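PDB 5CL2: sporulation-control protein spo0M from Bacillus subtilis, which controls expression of the sporulation regulator gene spo0A and is required for cells to pass the morphological stage 0 of sporulation. Local coordinates for residues Leu49-Val54 / Asp96-Val101; Pro164-Phe169 / Arg210-Glu215; Ile188-Glu193 / Glu197-Val202. All coordinates share one frame; numbering follows the deposited sequence.

Interaction 1. Residues Leu49-Val54 / Asp96-Val101; sequences LSTRYV and DTPITV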
loop_
_atom_site.group_PDB
_atom_site.type_symbol
_atom_site.label_atom_id
_atom_site.label_comp_id
_atom_site.label_asym_id
_atom_site.label_seq_id
_atom_site.Cartn_x
_atom_site.Cartn_y
_atom_site.Cartn_z
ATOM N N LEU A 49 -2.946 -3.314 15.765
ATOM C CA LEU A 49 -4.047 -2.414 15.445
ATOM C C LEU A 49 -4.841 -3.105 14.340
ATOM O O LEU A 49 -4.281 -3.532 13.341
ATOM C CB LEU A 49 -3.528 -1.040 15.011
ATOM C CG LEU A 49 -4.522 0.121 14.906
ATOM C CD1 LEU A 49 -4.921 0.666 16.288
ATOM C CD2 LEU A 49 -3.965 1.225 14.025
ATOM N N SER A 50 -6.138 -3.281 14.547
ATOM C CA SER A 50 -6.915 -4.012 13.565
ATOM C C SER A 50 -8.316 -3.473 13.374
ATOM O O SER A 50 -8.844 -2.701 14.179
ATOM C CB SER A 50 -7.020 -5.479 13.933
ATOM O OG SER A 50 -7.738 -5.599 15.135
ATOM N N THR A 51 -8.904 -3.871 12.259
ATOM C CA THR A 51 -10.276 -3.503 11.994
ATOM C C THR A 51 -10.880 -4.665 11.228
ATOM O O THR A 51 -10.279 -5.751 11.212
ATOM C CB THR A 51 -10.378 -2.158 11.232
ATOM O OG1 THR A 51 -11.742 -1.731 11.222
ATOM C CG2 THR A 51 -9.815 -2.258 9.822
ATOM N N ARG A 52 -12.091 -4.480 10.700
ATOM C CA ARG A 52 -12.738 -5.479 9.863
ATOM C C ARG A 52 -13.223 -4.819 8.570
ATOM O O ARG A 52 -13.488 -3.620 8.531
ATOM C CB ARG A 52 -13.930 -6.115 10.571
ATOM C CG ARG A 52 -13.843 -6.136 12.065
ATOM C CD ARG A 52 -15.211 -6.411 12.658
ATOM N NE ARG A 52 -16.193 -5.413 12.245
ATOM C CZ ARG A 52 -17.345 -5.195 12.873
ATOM N NH1 ARG A 52 -17.674 -5.914 13.945
ATOM N NH2 ARG A 52 -18.178 -4.264 12.421
ATOM N N TYR A 53 -13.351 -5.595 7.510
ATOM C CA TYR A 53 -13.887 -5.033 6.289
ATOM C C TYR A 53 -14.828 -6.010 5.629
ATOM O O TYR A 53 -14.772 -7.218 5.898
ATOM C CB TYR A 53 -12.770 -4.605 5.340
ATOM C CG TYR A 53 -11.945 -5.709 4.721
ATOM C CD1 TYR A 53 -10.877 -6.288 5.403
ATOM C CD2 TYR A 53 -12.213 -6.146 3.430
ATOM C CE1 TYR A 53 -10.108 -7.290 4.805
ATOM C CE2 TYR A 53 -11.458 -7.128 2.824
ATOM C CZ TYR A 53 -10.411 -7.696 3.497
ATOM O OH TYR A 53 -9.690 -8.676 2.847
ATOM N N VAL A 54 -15.708 -5.478 4.779
ATOM C CA VAL A 54 -16.765 -6.297 4.194
ATOM C C VAL A 54 -16.316 -6.841 2.852
ATOM O O VAL A 54 -15.693 -6.144 2.043
ATOM C CB VAL A 54 -18.082 -5.515 4.012
ATOM C CG1 VAL A 54 -19.186 -6.449 3.505
ATOM C CG2 VAL A 54 -18.512 -4.897 5.314
ATOM N N ASP A 96 -3.657 5.498 6.937
ATOM C CA ASP A 96 -4.782 4.797 6.305
ATOM C C ASP A 96 -5.686 4.105 7.353
ATOM O O ASP A 96 -6.540 3.297 6.987
ATOM C CB ASP A 96 -4.295 3.784 5.251
ATOM C CG ASP A 96 -3.159 2.914 5.780
ATOM O OD1 ASP A 96 -2.820 3.114 6.961
ATOM O OD2 ASP A 96 -2.639 2.021 5.060
ATOM N N THR A 97 -5.454 4.360 8.647
ATOM C CA THR A 97 -6.378 3.904 9.692
ATOM C C THR A 97 -7.781 4.467 9.447
ATOM O O THR A 97 -7.938 5.684 9.329
ATOM C CB THR A 97 -5.917 4.352 11.104
ATOM O OG1 THR A 97 -4.608 3.850 11.368
ATOM C CG2 THR A 97 -6.872 3.858 12.180
ATOM N N PRO A 98 -8.808 3.599 9.418
ATOM C CA PRO A 98 -10.161 4.075 9.119
ATOM C C PRO A 98 -10.710 4.891 10.275
ATOM O O PRO A 98 -10.268 4.729 11.420
ATOM C CB PRO A 98 -10.977 2.791 8.981
ATOM C CG PRO A 98 -9.994 1.656 9.132
ATOM C CD PRO A 98 -8.822 2.194 9.839
ATOM N N ILE A 99 -11.660 5.763 9.962
ATOM C CA ILE A 99 -12.345 6.606 10.933
ATOM C C ILE A 99 -13.417 5.772 11.621
ATOM O O ILE A 99 -14.105 4.989 10.957
ATOM C CB ILE A 99 -12.972 7.845 10.236
ATOM C CG1 ILE A 99 -11.876 8.809 9.790
ATOM C CG2 ILE A 99 -13.982 8.552 11.127
ATOM C CD1 ILE A 99 -12.305 9.718 8.631
ATOM N N THR A 100 -13.573 5.929 12.936
ATOM C CA THR A 100 -14.553 5.108 13.628
ATOM C C THR A 100 -15.869 5.850 13.583
ATOM O O THR A 100 -16.132 6.755 14.382
ATOM C CB THR A 100 -14.153 4.846 15.097
ATOM O OG1 THR A 100 -13.049 3.935 15.140
ATOM C CG2 THR A 100 -15.307 4.236 15.856
ATOM N N VAL A 101 -16.713 5.404 12.663
ATOM C CA VAL A 101 -18.025 5.979 12.431
ATOM C C VAL A 101 -18.770 4.890 11.685
ATOM O O VAL A 101 -18.138 4.021 11.072
ATOM C CB VAL A 101 -17.968 7.290 11.636
ATOM C CG1 VAL A 101 -17.609 7.025 10.181
ATOM C CG2 VAL A 101 -19.294 8.015 11.714
#
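T51 on strand 40-57 and P98 in the loop 96-101 are the residues whose CA atoms come nearest, 8.1 Å apart, and no hydrogen bond joins the two segments. That distance is spanned by side chains alone. T51 and P98 reach toward each other tip to tip, with the methyl CG2 of T51 4.0 Å from the ring carbon CG of P98. The hydroxyl of T51 is turned to another task: with OG1 opposite the backbone N (chi1 -169°), it hydrogen-bonds the carbonyl of E105, while CG2 sits between N and the carbonyl carbon and is presented to the proline. Two residues back on the same side of the strand, L49 crosses T97 at about a right angle, and its CD2 methyl lies 3.8 Å from OG1 of T97. This is a van der Waals approach to an oxygen that is already engaged, since OG1 of T97 hydrogen-bonds the carbonyl O of P94, just before the segment. All four residues are buried. F165 of strand 165-173 packs on both T51 and P98, and I68 of strand 60-79 packs on both L49 and P98, so the small apolar patch is shared by three strands and the loop. The contact lays the loop between strands 84-92 and 106-114 against strand 40-57, which lies between 106-114 and 60-79 in a mixed sheet, remote from the sodium site. The protein belongs to the SpoOM family, grouped with the arrestin N-like domains, consistent with an arrestin-type beta-sandwich.

Interaction 2. Residues Pro164-Phe169 / Arg210-Glu215; sequences PFVQEF and RGWLEE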
loop_
_atom_site.group_PDB
_atom_site.type_symbol
_atom_site.label_atom_id
_atom_site.label_comp_id
_atom_site.label_asym_id
_atom_site.label_seq_id
_atom_site.Cartn_x
_atom_site.Cartn_y
_atom_site.Cartn_z
ATOM N N PRO A 164 -5.940 -4.105 2.296
ATOM C CA PRO A 164 -6.871 -4.772 1.380
ATOM C C PRO A 164 -8.217 -4.064 1.218
ATOM O O PRO A 164 -9.005 -4.439 0.338
ATOM C CB PRO A 164 -7.059 -6.148 2.017
ATOM C CG PRO A 164 -6.724 -5.924 3.519
ATOM C CD PRO A 164 -5.616 -4.925 3.480
ATOM N N PHE A 165 -8.492 -3.085 2.073
ATOM C CA PHE A 165 -9.774 -2.387 2.065
ATOM C C PHE A 165 -9.655 -0.873 1.902
ATOM O O PHE A 165 -8.586 -0.313 2.066
ATOM C CB PHE A 165 -10.527 -2.681 3.363
ATOM C CG PHE A 165 -9.832 -2.142 4.579
ATOM C CD1 PHE A 165 -10.045 -0.835 4.999
ATOM C CD2 PHE A 165 -8.954 -2.951 5.300
ATOM C CE1 PHE A 165 -9.385 -0.339 6.119
ATOM C CE2 PHE A 165 -8.302 -2.465 6.410
ATOM C CZ PHE A 165 -8.516 -1.151 6.814
ATOM N N VAL A 166 -10.757 -0.198 1.586
ATOM C CA VAL A 166 -10.768 1.257 1.740
ATOM C C VAL A 166 -11.977 1.668 2.561
ATOM O O VAL A 166 -12.963 0.934 2.617
ATOM C CB VAL A 166 -10.803 2.004 0.369
ATOM C CG1 VAL A 166 -9.569 1.690 -0.424
ATOM C CG2 VAL A 166 -12.050 1.642 -0.411
ATOM N N GLN A 167 -11.920 2.828 3.209
ATOM C CA GLN A 167 -13.120 3.286 3.887
ATOM C C GLN A 167 -13.991 4.066 2.884
ATOM O O GLN A 167 -13.578 5.074 2.332
ATOM C CB GLN A 167 -12.800 4.144 5.118
ATOM C CG GLN A 167 -14.061 4.512 5.883
ATOM C CD GLN A 167 -13.821 5.051 7.295
ATOM O OE1 GLN A 167 -12.852 5.764 7.561
ATOM N NE2 GLN A 167 -14.726 4.709 8.205
ATOM N N GLU A 168 -15.194 3.564 2.649
ATOM C CA GLU A 168 -16.138 4.157 1.721
ATOM C C GLU A 168 -17.210 4.940 2.486
ATOM O O GLU A 168 -17.927 4.374 3.331
ATOM C CB GLU A 168 -16.787 3.076 0.859
ATOM C CG GLU A 168 -17.746 3.609 -0.217
ATOM C CD GLU A 168 -18.273 2.496 -1.105
ATOM O OE1 GLU A 168 -17.740 1.369 -1.024
ATOM O OE2 GLU A 168 -19.209 2.738 -1.894
ATOM N N PHE A 169 -17.266 6.247 2.209
ATOM C CA PHE A 169 -18.284 7.146 2.758
ATOM C C PHE A 169 -19.427 7.314 1.765
ATOM O O PHE A 169 -19.200 7.699 0.617
ATOM C CB PHE A 169 -17.685 8.514 3.105
ATOM C CG PHE A 169 -16.655 8.454 4.196
ATOM C CD1 PHE A 169 -15.365 8.065 3.918
ATOM C CD2 PHE A 169 -16.988 8.759 5.500
ATOM C CE1 PHE A 169 -14.412 7.981 4.922
ATOM C CE2 PHE A 169 -16.041 8.680 6.503
ATOM C CZ PHE A 169 -14.752 8.282 6.210
ATOM N N ARG A 210 -20.848 -3.453 -4.562
ATOM C CA ARG A 210 -20.164 -3.493 -3.263
ATOM C C ARG A 210 -18.705 -3.842 -3.493
ATOM O O ARG A 210 -18.382 -4.705 -4.321
ATOM C CB ARG A 210 -20.791 -4.507 -2.296
ATOM C CG ARG A 210 -22.154 -4.126 -1.706
ATOM C CD ARG A 210 -22.079 -2.906 -0.770
ATOM N NE ARG A 210 -21.372 -3.110 0.502
ATOM C CZ ARG A 210 -21.907 -3.664 1.595
ATOM N NH1 ARG A 210 -23.161 -4.095 1.591
ATOM N NH2 ARG A 210 -21.193 -3.781 2.704
ATOM N N GLY A 211 -17.818 -3.151 -2.788
ATOM C CA GLY A 211 -16.397 -3.392 -2.947
ATOM C C GLY A 211 -15.870 -2.794 -4.234
ATOM O O GLY A 211 -16.650 -2.417 -5.107
ATOM N N TRP A 212 -14.546 -2.727 -4.365
ATOM C CA TRP A 212 -13.928 -2.084 -5.513
ATOM C C TRP A 212 -13.065 -3.070 -6.284
ATOM O O TRP A 212 -11.972 -3.449 -5.824
ATOM C CB TRP A 212 -13.117 -0.890 -5.025
ATOM C CG TRP A 212 -14.011 0.074 -4.307
ATOM C CD1 TRP A 212 -14.519 -0.059 -3.041
ATOM C CD2 TRP A 212 -14.561 1.295 -4.814
ATOM N NE1 TRP A 212 -15.323 1.005 -2.723
ATOM C CE2 TRP A 212 -15.362 1.870 -3.821
ATOM C CE3 TRP A 212 -14.427 1.981 -6.036
ATOM C CZ2 TRP A 212 -16.039 3.068 -3.969
ATOM C CZ3 TRP A 212 -15.090 3.184 -6.197
ATOM C CH2 TRP A 212 -15.887 3.715 -5.175
ATOM N N LEU A 213 -13.554 -3.463 -7.468
ATOM C CA LEU A 213 -12.989 -4.591 -8.213
ATOM C C LEU A 213 -12.762 -4.281 -9.688
ATOM O O LEU A 213 -13.454 -3.446 -10.280
ATOM C CB LEU A 213 -13.894 -5.821 -8.102
ATOM C CG LEU A 213 -14.600 -6.134 -6.780
ATOM C CD1 LEU A 213 -15.639 -7.221 -7.002
ATOM C CD2 LEU A 213 -13.616 -6.518 -5.695
ATOM N N GLU A 214 -11.795 -4.981 -10.274
ATOM C CA GLU A 214 -11.425 -4.825 -11.673
ATOM C C GLU A 214 -12.622 -4.866 -12.626
ATOM O O GLU A 214 -12.747 -4.022 -13.505
ATOM C CB GLU A 214 -10.442 -5.925 -12.062
ATOM C CG GLU A 214 -9.045 -5.454 -12.355
ATOM C CD GLU A 214 -8.097 -6.622 -12.569
ATOM O OE1 GLU A 214 -8.604 -7.748 -12.789
ATOM O OE2 GLU A 214 -6.858 -6.422 -12.495
ATOM N N GLU A 215 -13.491 -5.856 -12.433
ATOM C CA GLU A 215 -14.649 -6.067 -13.295
ATOM C C GLU A 215 -15.668 -4.914 -13.283
ATOM O O GLU A 215 -16.527 -4.839 -14.162
ATOM C CB GLU A 215 -15.360 -7.383 -12.953
ATOM C CG GLU A 215 -15.448 -7.793 -11.473
ATOM C CD GLU A 215 -14.252 -8.624 -10.959
ATOM O OE1 GLU A 215 -13.085 -8.362 -11.330
ATOM O OE2 GLU A 215 -14.504 -9.591 -10.205
#
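E168 and W212 form the close part of this contact, joined by a hydrogen bond from the indole NE1 of W212 to OE1 of E168 at 3.0 Å. The bond is bent, with 142° at the hydrogen, and it meets the carboxylate from above its plane, 65° out, so it is not an in-plane grip. The extended glutamate chain brings OE1 to the edge of the indole, the two side chains crossing at a slant, and CD of E168 comes 3.7 Å from CZ2 of W212; the carboxylate and ring planes are 67° apart. V166 completes the packing: its CG2 methyl approaches CD1 of W212 at 4.0 Å, crossing at about a right angle. I188 of the neighbouring strand touches both V166 and W212, and F159 and Y217 also pack on the tryptophan.

Beyond W212 the segment 210-215 leaves the strand. L213 is only partly exposed, but E214 and E215 are exposed and far from residues 164-169; E214 packs on E193 of the second subunit.

The other carboxylate oxygen of E168, OE2, forms salt bridges with R204 and R205, and R204 also makes a cation-pi contact with W212. A buried carboxylate is therefore held by two arginines and an indole N-H, which would be expected to stabilise its negative charge.

Interaction 3. Residues Ile188-Glu193 / Glu197-Val202; sequences IFLLDE and EIIFEV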
loop_
_atom_site.group_PDB
_atom_site.type_symbol
_atom_site.label_atom_id
_atom_site.label_comp_id
_atom_site.label_asym_id
_atom_site.label_seq_id
_atom_site.Cartn_x
_atom_site.Cartn_y
_atom_site.Cartn_z
ATOM N N ILE A 188 -14.028 8.121 -1.294
ATOM C CA ILE A 188 -12.939 7.454 -0.612
ATOM C C ILE A 188 -11.828 8.461 -0.362
ATOM O O ILE A 188 -11.386 9.148 -1.287
ATOM C CB ILE A 188 -12.383 6.278 -1.426
ATOM C CG1 ILE A 188 -13.429 5.188 -1.580
ATOM C CG2 ILE A 188 -11.118 5.694 -0.760
ATOM C CD1 ILE A 188 -13.091 4.236 -2.715
ATOM N N PHE A 189 -11.391 8.563 0.886
ATOM C CA PHE A 189 -10.250 9.405 1.219
ATOM C C PHE A 189 -8.975 8.582 1.336
ATOM O O PHE A 189 -8.926 7.601 2.087
ATOM C CB PHE A 189 -10.491 10.124 2.529
ATOM C CG PHE A 189 -11.717 10.941 2.532
ATOM C CD1 PHE A 189 -11.721 12.196 1.970
ATOM C CD2 PHE A 189 -12.878 10.445 3.062
ATOM C CE1 PHE A 189 -12.843 12.954 1.970
ATOM C CE2 PHE A 189 -14.022 11.202 3.049
ATOM C CZ PHE A 189 -13.997 12.466 2.495
ATOM N N LEU A 190 -7.950 8.982 0.602
ATOM C CA LEU A 190 -6.620 8.427 0.775
ATOM C C LEU A 190 -5.721 9.522 1.334
ATOM O O LEU A 190 -5.294 10.432 0.616
ATOM C CB LEU A 190 -6.083 7.905 -0.556
ATOM C CG LEU A 190 -7.065 7.024 -1.333
ATOM C CD1 LEU A 190 -6.547 6.735 -2.737
ATOM C CD2 LEU A 190 -7.282 5.732 -0.568
ATOM N N LEU A 191 -5.430 9.413 2.623
ATOM C CA LEU A 191 -4.732 10.448 3.346
ATOM C C LEU A 191 -3.249 10.169 3.346
ATOM O O LEU A 191 -2.827 9.053 3.639
ATOM C CB LEU A 191 -5.257 10.530 4.769
ATOM C CG LEU A 191 -4.591 11.575 5.648
ATOM C CD1 LEU A 191 -4.933 12.943 5.113
ATOM C CD2 LEU A 191 -5.073 11.411 7.065
ATOM N N ASP A 192 -2.459 11.176 3.000
ATOM C CA ASP A 192 -1.013 11.099 3.134
ATOM C C ASP A 192 -0.524 12.364 3.835
ATOM O O ASP A 192 -1.337 13.179 4.298
ATOM C CB ASP A 192 -0.335 10.871 1.774
ATOM C CG ASP A 192 -0.692 11.945 0.732
ATOM O OD1 ASP A 192 -0.024 12.998 0.704
ATOM O OD2 ASP A 192 -1.649 11.725 -0.057
ATOM N N GLU A 193 0.795 12.490 3.964
ATOM C CA GLU A 193 1.414 13.566 4.741
ATOM C C GLU A 193 1.268 14.959 4.103
ATOM O O GLU A 193 1.198 15.972 4.800
ATOM C CB GLU A 193 2.905 13.254 4.949
ATOM C CG GLU A 193 3.219 11.939 5.691
ATOM C CD GLU A 193 3.090 12.055 7.203
ATOM O OE1 GLU A 193 2.654 13.128 7.679
ATOM O OE2 GLU A 193 3.453 11.085 7.917
ATOM N N GLU A 197 -6.144 12.525 -1.255
ATOM C CA GLU A 197 -6.764 12.163 -2.532
ATOM C C GLU A 197 -8.213 11.698 -2.346
ATOM O O GLU A 197 -8.505 10.906 -1.449
ATOM C CB GLU A 197 -5.932 11.077 -3.209
ATOM C CG GLU A 197 -6.367 10.689 -4.579
ATOM C CD GLU A 197 -5.241 10.039 -5.351
ATOM O OE1 GLU A 197 -4.102 10.118 -4.863
ATOM O OE2 GLU A 197 -5.471 9.484 -6.446
ATOM N N ILE A 198 -9.119 12.183 -3.189
ATOM C CA ILE A 198 -10.525 11.782 -3.116
ATOM C C ILE A 198 -10.961 11.021 -4.346
ATOM O O ILE A 198 -10.681 11.432 -5.479
ATOM C CB ILE A 198 -11.466 12.970 -2.944
ATOM C CG1 ILE A 198 -10.983 13.866 -1.823
ATOM C CG2 ILE A 198 -12.863 12.493 -2.620
ATOM C CD1 ILE A 198 -12.003 14.824 -1.362
ATOM N N ILE A 199 -11.598 9.878 -4.115
ATOM C CA ILE A 199 -12.197 9.110 -5.192
ATOM C C ILE A 199 -13.705 9.320 -5.115
ATOM O O ILE A 199 -14.309 9.210 -4.044
ATOM C CB ILE A 199 -11.826 7.630 -5.097
ATOM C CG1 ILE A 199 -10.310 7.466 -5.217
ATOM C CG2 ILE A 199 -12.552 6.821 -6.146
ATOM C CD1 ILE A 199 -9.825 6.073 -4.911
ATOM N N PHE A 200 -14.291 9.689 -6.246
ATOM C CA PHE A 200 -15.708 10.015 -6.345
ATOM C C PHE A 200 -16.393 8.939 -7.147
ATOM O O PHE A 200 -15.867 8.474 -8.152
ATOM C CB PHE A 200 -15.923 11.370 -7.033
ATOM C CG PHE A 200 -15.363 12.539 -6.276
ATOM C CD1 PHE A 200 -14.000 12.815 -6.307
ATOM C CD2 PHE A 200 -16.196 13.390 -5.577
ATOM C CE1 PHE A 200 -13.484 13.897 -5.633
ATOM C CE2 PHE A 200 -15.680 14.478 -4.900
ATOM C CZ PHE A 200 -14.316 14.728 -4.926
ATOM N N GLU A 201 -17.575 8.546 -6.714
ATOM C CA GLU A 201 -18.376 7.644 -7.516
ATOM C C GLU A 201 -19.845 7.960 -7.178
ATOM O O GLU A 201 -20.113 8.578 -6.149
ATOM C CB GLU A 201 -17.923 6.203 -7.243
ATOM C CG GLU A 201 -18.610 5.078 -7.976
ATOM C CD GLU A 201 -18.395 5.039 -9.469
ATOM O OE1 GLU A 201 -17.287 4.734 -9.949
ATOM O OE2 GLU A 201 -19.389 5.265 -10.159
ATOM N N VAL A 202 -20.789 7.635 -8.065
ATOM C CA VAL A 202 -22.189 7.903 -7.766
ATOM C C VAL A 202 -23.012 6.656 -8.014
ATOM O O VAL A 202 -22.626 5.805 -8.816
ATOM C CB VAL A 202 -22.783 9.070 -8.616
ATOM C CG1 VAL A 202 -21.905 10.327 -8.502
ATOM C CG2 VAL A 202 -22.929 8.653 -10.056
#
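I188 and I199 face one another across a beta hairpin, strands 185-191 and 195-202, the third and fourth strands of a five-stranded antiparallel sheet. The axes of 188-191 and 197-202 approach to 4.8 Å, and the side chains alternate between two faces. On one face I188 and I199 form a hydrogen-bonded pair, their CB atoms 4.0 Å apart, and L190 with E197 forms the next. Diagonally between these pairs, L190 and I199 lean across each other at a slant, so that CD1 of L190 meets CD1 of I199 at 4.0 Å. On this face the CD1 methyl of I188 is turned toward W212, and R225 of strand 224-229 packs on L190 and I199. E197, on the same face, packs its CB against CB of L190 and extends its chain so that OE2 makes a salt bridge with R225.

The opposite face carries F189 and I198, a non-hydrogen-bonded pair whose side chains run side by side and point the same way. With CG opposite the carbonyl carbon (chi1 -57°), the F189 ring swings toward the partner strand, and its CE1 comes 3.9 Å from CD1 of I198. Both residues pack on V137 of helix 132-143, and the edge-to-face stack of F189 with F169 continues the core along the sheet. The same I198 sets CG2 over one face of the F200 ring, offset toward the rim.

Four backbone bonds hold the register; in one of them N of E197 lies 2.9 Å from O of L190, with 176° at the hydrogen and the donor tilted 29° from the carbonyl plane.

From the N terminus, interaction 1 comes first, closing a 41-residue excursion by bringing loop 96-101 back to strand 40-57. It is complete before interaction 2 opens at strand 165-173. Interaction 2 spans 40 residues to the loop 210-215, and within that span the hairpin of interaction 3 is formed, so 3 lies inside 2 while 1 stands in series with both. Interactions 1 and 2 meet where Q167 OE1 probably accepts a hydrogen bond from I99 N, joining the loop after strand 84-92 to the later sheet. Interactions 2 and 3 share that later sheet, where strands 165-173 and 185-191 are neighbours; 1 and 3 do not touch.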